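Local coordinates for aldo-keto reductase family 1, member B4 (Aldose reductase) (Schistosoma japonicum, PDB 4HBK), which probably reduces aldehydes, such as aldoses, to alcohols with NADPH as an aldo/keto reductase, at residues P211-I216 and G235-A240. Numbering follows the deposited sequence.
Sequences PANLQI and GLTVTA
Neighbouring parallel strands of the aldo/keto reductase (beta/alpha)8 barrel meet here: N213 to I216 pairs with T237 to A240. With helix 225-233 they form a beta-alpha-beta unit. The backbone bonds run T237 N to A212 O, L214 N to T237 O, T239 N to L214 O (2.7 Å) and I216 N to T239 O.

N213, Q215, T237 and T239 share the barrel-interior face. CG of N213 lies anti to its backbone N (chi1 175°), which brings the amide across both threonines. N213 ND2 donates to T237 OG1 (2.9 Å), in the amide plane and nearly straight at 172°. N213 ND2 also donates to T239 OG1 (3.0 Å), tilted from that plane. Both amide hydrogens are thus used, which helps to fix the rotation of the group. T237 OG1 in turn donates a hydrogen bond to A212 O (3.0 Å). A water joins N213 OD1, Q215 NE2 and T239 OG1. Q215 NE2 also hydrogen-bonds to D77 OD1, and the Q215 side chain adjoins K111, predicted to lower the pKa of the active-site tyrosine.

L214, I216 and V238 face helix 225-233 on the other side, where L214 and V238 touch A231. There I216 CD1 rests 3.9 Å from V238 CG1.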
# COMPACT_ATOMS: atom_id res chain seq x y z
N PRO A 211 5.07 0.97 14.12
CA PRO A 211 4.52 0.69 12.79
C PRO A 211 5.21 -0.55 12.26
O PRO A 211 6.42 -0.70 12.49
CB PRO A 211 4.89 1.93 11.98
CG PRO A 211 5.94 2.67 12.84
CD PRO A 211 5.63 2.32 14.23
N ALA A 212 4.47 -1.44 11.60
CA ALA A 212 5.03 -2.67 11.03
C ALA A 212 5.34 -2.51 9.56
O ALA A 212 6.10 -3.29 8.98
CB ALA A 212 4.05 -3.82 11.22
N ASN A 213 4.75 -1.49 8.93
CA ASN A 213 4.86 -1.37 7.49
C ASN A 213 4.72 0.07 7.02
O ASN A 213 3.99 0.86 7.62
CB ASN A 213 3.80 -2.27 6.83
CG ASN A 213 3.75 -2.12 5.33
OD1 ASN A 213 2.86 -1.44 4.80
ND2 ASN A 213 4.68 -2.76 4.62
N LEU A 214 5.44 0.41 5.96
CA LEU A 214 5.35 1.72 5.33
C LEU A 214 5.03 1.45 3.87
O LEU A 214 5.69 0.63 3.23
CB LEU A 214 6.69 2.46 5.44
CG LEU A 214 6.84 3.76 4.64
CD1 LEU A 214 5.96 4.87 5.21
CD2 LEU A 214 8.30 4.21 4.56
N GLN A 215 3.99 2.11 3.35
CA GLN A 215 3.62 1.98 1.95
C GLN A 215 3.86 3.32 1.27
O GLN A 215 3.36 4.34 1.73
CB GLN A 215 2.16 1.53 1.78
CG GLN A 215 1.73 1.35 0.30
CD GLN A 215 0.31 0.80 0.11
OE1 GLN A 215 -0.48 1.38 -0.63
NE2 GLN A 215 -0.00 -0.33 0.75
N ILE A 216 4.63 3.31 0.20
CA ILE A 216 5.03 4.53 -0.49
C ILE A 216 5.20 4.21 -1.96
O ILE A 216 5.30 3.04 -2.33
CB ILE A 216 6.39 5.04 0.03
CG1 ILE A 216 7.37 3.86 0.21
CG2 ILE A 216 6.21 5.82 1.33
CD1 ILE A 216 8.78 4.27 0.66
N GLY A 235 13.56 -1.27 11.01
CA GLY A 235 12.81 -2.51 11.15
C GLY A 235 11.43 -2.54 10.53
O GLY A 235 10.71 -3.54 10.67
N LEU A 236 11.03 -1.47 9.84
CA LEU A 236 9.76 -1.50 9.12
C LEU A 236 9.92 -2.35 7.88
O LEU A 236 11.01 -2.43 7.32
CB LEU A 236 9.36 -0.11 8.67
CG LEU A 236 9.21 1.00 9.70
CD1 LEU A 236 8.10 1.94 9.26
CD2 LEU A 236 8.92 0.41 11.07
N THR A 237 8.83 -2.97 7.43
CA THR A 237 8.81 -3.52 6.08
C THR A 237 8.25 -2.42 5.19
O THR A 237 7.57 -1.51 5.67
CB THR A 237 7.92 -4.74 5.95
OG1 THR A 237 6.56 -4.36 6.19
CG2 THR A 237 8.36 -5.84 6.94
N VAL A 238 8.53 -2.51 3.89
CA VAL A 238 8.16 -1.44 2.98
C VAL A 238 7.42 -1.99 1.79
O VAL A 238 7.86 -2.95 1.16
CB VAL A 238 9.40 -0.68 2.50
CG1 VAL A 238 8.99 0.48 1.60
CG2 VAL A 238 10.21 -0.16 3.70
N THR A 239 6.30 -1.36 1.47
CA THR A 239 5.48 -1.79 0.35
C THR A 239 5.57 -0.74 -0.74
O THR A 239 5.47 0.46 -0.47
CB THR A 239 4.02 -1.96 0.78
OG1 THR A 239 3.92 -3.05 1.71
CG2 THR A 239 3.12 -2.23 -0.44
N ALA A 240 5.75 -1.21 -1.97
CA ALA A 240 5.82 -0.31 -3.10
C ALA A 240 4.45 -0.20 -3.70
O ALA A 240 3.90 -1.19 -4.16
CB ALA A 240 6.79 -0.84 -4.13
O HOH W 1 8.13 -4.71 10.43
O HOH W 2 1.46 -2.45 2.67